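Local coordinates for protein RTX-adhesin (Marinomonas primoryensis, PDB 5IRB) that serves as an RTX adhesin that binds its Antarctic bacterium to diatoms and ice, this piece being three calcium-binding beta-sandwich domains in a row, at residues Val40-Ile50 with Ile81-Gly91. Sequence-based numbering, arbitrary orientation.
Sequences VFSSGVVTLVI and IVDASVVVTNG. With CA (calcium ion), chain H.
The F41 ring takes V88 over one face, with V88 CG1 3.9 Å from the ring centroid and only 5° off the normal, a CH-pi contact; S43 N lies in plane at the ring edge. F41 reaches this place with CG between its backbone N and carbonyl carbon (chi1 58°), and V36 and V59 also touch it. Beside the ring is a classic beta bulge: S42 N (2.7 Å) and S43 N (3.1 Å) both give their hydrogens to T89 O, each in the carbonyl plane. From there strands 43-50 and 81-89 run antiparallel. G44 sits opposite V88, their CA atoms 3.9 Å apart. Further along the same face V46 CG2 meets V86 CG2, and L48 CD2 presses on A84 CB at 3.5 Å, a tight pair, while L32, W65 and V67 pack on this apolar side. V45, T47, V49, D83, S85, V87 and T89 line the other, more exposed face. At the far end I81 O binds calcium at 2.4 Å together with D77 and D79. D83 joins indirectly: its OD2 accepts from two calcium-bound waters. The ion's hydration shell thus ties both strand ends together: one bound water bridges D83 OD2 and V49 O, where the direct bond D83 N to V49 O is weak.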
loop_
_atom_site.group_PDB
_atom_site.type_symbol
_atom_site.label_atom_id
_atom_site.label_comp_id
_atom_site.label_asym_id
_atom_site.label_seq_id
_atom_site.Cartn_x
_atom_site.Cartn_y
_atom_site.Cartn_z
ATOM N N VAL A 40 -16.483 61.456 2.710
ATOM C CA VAL A 40 -17.844 61.106 3.080
ATOM C C VAL A 40 -18.742 60.997 1.834
ATOM O O VAL A 40 -18.551 61.717 0.854
ATOM C CB VAL A 40 -18.405 62.179 4.048
ATOM C CG1 VAL A 40 -19.880 61.951 4.304
ATOM C CG2 VAL A 40 -17.617 62.180 5.362
ATOM N N PHE A 41 -19.671 60.053 1.841
ATOM C CA PHE A 41 -20.580 59.864 0.716
ATOM C C PHE A 41 -21.892 59.263 1.231
ATOM O O PHE A 41 -21.938 58.753 2.353
ATOM C CB PHE A 41 -19.915 59.018 -0.383
ATOM C CG PHE A 41 -19.451 57.655 0.069
ATOM C CD1 PHE A 41 -20.326 56.587 0.103
ATOM C CD2 PHE A 41 -18.141 57.454 0.483
ATOM C CE1 PHE A 41 -19.884 55.311 0.507
ATOM C CE2 PHE A 41 -17.701 56.195 0.902
ATOM C CZ PHE A 41 -18.584 55.124 0.918
ATOM N N SER A 42 -22.966 59.358 0.449
ATOM C CA SER A 42 -24.257 58.867 0.919
ATOM C C SER A 42 -24.751 57.611 0.200
ATOM O O SER A 42 -25.707 56.976 0.652
ATOM C CB SER A 42 -25.309 59.990 0.814
ATOM O OG SER A 42 -25.391 60.515 -0.504
ATOM N N SER A 43 -24.102 57.240 -0.906
ATOM C CA SER A 43 -24.334 55.940 -1.521
ATOM C C SER A 43 -23.188 55.622 -2.460
ATOM O O SER A 43 -22.386 56.499 -2.805
ATOM C CB SER A 43 -25.661 55.889 -2.286
ATOM O OG SER A 43 -25.655 56.784 -3.384
ATOM N N GLY A 44 -23.118 54.367 -2.881
ATOM C CA GLY A 44 -22.110 53.948 -3.834
ATOM C C GLY A 44 -22.426 52.601 -4.460
ATOM O O GLY A 44 -23.249 51.842 -3.937
ATOM N N VAL A 45 -21.781 52.333 -5.594
ATOM C CA VAL A 45 -21.930 51.080 -6.327
ATOM C C VAL A 45 -20.569 50.444 -6.543
ATOM O O VAL A 45 -19.726 50.998 -7.252
ATOM C CB VAL A 45 -22.600 51.274 -7.704
ATOM C CG1 VAL A 45 -22.740 49.926 -8.445
ATOM C CG2 VAL A 45 -23.947 52.008 -7.568
ATOM N N VAL A 46 -20.359 49.286 -5.914
ATOM C CA VAL A 46 -19.179 48.455 -6.160
ATOM C C VAL A 46 -19.404 47.454 -7.292
ATOM O O VAL A 46 -20.381 46.703 -7.297
ATOM C CB VAL A 46 -18.756 47.682 -4.899
ATOM C CG1 VAL A 46 -17.627 46.694 -5.218
ATOM C CG2 VAL A 46 -18.340 48.651 -3.807
ATOM N N THR A 47 -18.495 47.484 -8.264
ATOM C CA THR A 47 -18.495 46.542 -9.370
ATOM C C THR A 47 -17.273 45.622 -9.287
ATOM O O THR A 47 -16.138 46.090 -9.180
ATOM C CB THR A 47 -18.520 47.280 -10.718
ATOM O OG1 THR A 47 -19.698 48.097 -10.774
ATOM C CG2 THR A 47 -18.544 46.296 -11.885
ATOM N N LEU A 48 -17.525 44.315 -9.352
ATOM C CA LEU A 48 -16.470 43.302 -9.316
ATOM C C LEU A 48 -16.483 42.540 -10.621
ATOM O O LEU A 48 -17.551 42.243 -11.144
ATOM C CB LEU A 48 -16.694 42.292 -8.195
ATOM C CG LEU A 48 -16.781 42.614 -6.710
ATOM C CD1 LEU A 48 -16.722 41.312 -5.928
ATOM C CD2 LEU A 48 -15.657 43.520 -6.289
ATOM N N VAL A 49 -15.311 42.190 -11.138
ATOM C CA VAL A 49 -15.264 41.313 -12.309
ATOM C C VAL A 49 -14.446 40.081 -11.983
ATOM O O VAL A 49 -13.333 40.186 -11.481
ATOM C CB VAL A 49 -14.694 42.015 -13.563
ATOM C CG1 VAL A 49 -14.636 41.030 -14.742
ATOM C CG2 VAL A 49 -15.537 43.244 -13.915
ATOM N N ILE A 50 -15.001 38.914 -12.288
ATOM C CA ILE A 50 -14.358 37.647 -11.979
ATOM C C ILE A 50 -14.710 36.671 -13.071
ATOM O O ILE A 50 -15.891 36.439 -13.359
ATOM C CB ILE A 50 -14.819 37.054 -10.617
ATOM C CG1 ILE A 50 -14.647 38.059 -9.472
ATOM C CG2 ILE A 50 -14.079 35.769 -10.316
ATOM C CD1 ILE A 50 -15.643 37.859 -8.356
ATOM N N ILE A 81 -7.231 36.850 -9.700
ATOM C CA ILE A 81 -7.358 38.229 -9.208
ATOM C C ILE A 81 -8.771 38.720 -9.430
ATOM O O ILE A 81 -9.300 38.612 -10.537
ATOM C CB ILE A 81 -6.389 39.209 -9.908
ATOM C CG1 ILE A 81 -4.935 38.832 -9.653
ATOM C CG2 ILE A 81 -6.618 40.642 -9.427
ATOM C CD1 ILE A 81 -4.005 39.480 -10.639
ATOM N N VAL A 82 -9.377 39.229 -8.362
ATOM C CA VAL A 82 -10.641 39.933 -8.445
ATOM C C VAL A 82 -10.343 41.396 -8.838
ATOM O O VAL A 82 -9.598 42.071 -8.136
ATOM C CB VAL A 82 -11.392 39.891 -7.108
ATOM C CG1 VAL A 82 -12.680 40.722 -7.198
ATOM C CG2 VAL A 82 -11.697 38.452 -6.692
ATOM N N ASP A 83 -10.917 41.878 -9.942
ATOM C CA ASP A 83 -10.848 43.309 -10.278
ATOM C C ASP A 83 -12.090 44.027 -9.754
ATOM O O ASP A 83 -13.217 43.579 -9.978
ATOM C CB ASP A 83 -10.708 43.531 -11.795
ATOM C CG ASP A 83 -9.508 42.791 -12.406
ATOM O OD1 ASP A 83 -8.374 42.888 -11.877
ATOM O OD2 ASP A 83 -9.694 42.123 -13.449
ATOM N N ALA A 84 -11.886 45.155 -9.085
ATOM C CA ALA A 84 -13.006 45.862 -8.487
ATOM C C ALA A 84 -12.945 47.353 -8.779
ATOM O O ALA A 84 -11.870 47.932 -8.875
ATOM C CB ALA A 84 -13.019 45.630 -6.994
ATOM N N SER A 85 -14.106 47.959 -8.929
ATOM C CA SER A 85 -14.170 49.415 -8.952
ATOM C C SER A 85 -15.414 49.931 -8.230
ATOM O O SER A 85 -16.380 49.183 -7.999
ATOM C CB SER A 85 -14.111 49.924 -10.394
ATOM O OG SER A 85 -15.251 49.509 -11.124
ATOM N N VAL A 86 -15.367 51.201 -7.822
ATOM C CA VAL A 86 -16.493 51.791 -7.112
ATOM C C VAL A 86 -16.760 53.223 -7.619
ATOM O O VAL A 86 -15.828 53.947 -7.969
ATOM C CB VAL A 86 -16.255 51.776 -5.584
ATOM C CG1 VAL A 86 -15.047 52.617 -5.209
ATOM C CG2 VAL A 86 -17.516 52.215 -4.810
ATOM N N VAL A 87 -18.032 53.592 -7.711
ATOM C CA VAL A 87 -18.415 55.001 -7.801
ATOM C C VAL A 87 -19.324 55.335 -6.616
ATOM O O VAL A 87 -20.212 54.545 -6.274
ATOM C CB VAL A 87 -19.100 55.323 -9.134
ATOM C CG1 VAL A 87 -20.278 54.408 -9.364
ATOM C CG2 VAL A 87 -19.530 56.789 -9.172
ATOM N N VAL A 88 -19.060 56.465 -5.960
ATOM C CA VAL A 88 -19.854 56.908 -4.820
ATOM C C VAL A 88 -20.427 58.317 -5.076
ATOM O O VAL A 88 -19.889 59.069 -5.889
ATOM C CB VAL A 88 -19.042 56.960 -3.513
ATOM C CG1 VAL A 88 -18.362 55.632 -3.221
ATOM C CG2 VAL A 88 -18.028 58.109 -3.557
ATOM N N THR A 89 -21.495 58.658 -4.366
ATOM C CA THR A 89 -22.163 59.959 -4.509
ATOM C C THR A 89 -22.423 60.513 -3.128
ATOM O O THR A 89 -22.731 59.749 -2.222
ATOM C CB THR A 89 -23.499 59.849 -5.259
ATOM O OG1 THR A 89 -23.278 59.198 -6.512
ATOM C CG2 THR A 89 -24.093 61.242 -5.495
ATOM N N ASN A 90 -22.302 61.830 -2.953
ATOM C CA ASN A 90 -22.695 62.430 -1.676
ATOM C C ASN A 90 -23.972 63.242 -1.816
ATOM O O ASN A 90 -24.560 63.305 -2.895
ATOM C CB ASN A 90 -21.568 63.307 -1.102
ATOM C CG ASN A 90 -21.342 64.617 -1.888
ATOM O OD1 ASN A 90 -22.062 64.952 -2.829
ATOM N ND2 ASN A 90 -20.316 65.344 -1.492
ATOM N N GLY A 91 -24.427 63.801 -0.698
ATOM C CA GLY A 91 -25.608 64.641 -0.675
ATOM C C GLY A 91 -25.666 65.772 -1.690
ATOM O O GLY A 91 -26.705 65.985 -2.315
HETATM CA CA CA H . -9.220 38.042 -12.830
HETATM O O HOH W 1 -18.461 64.474 0.759
HETATM O O HOH W 2 -11.263 39.510 -13.259
HETATM O O HOH W 3 -8.022 40.081 -13.536
HETATM O O HOH W 4 -9.278 37.270 -15.243
#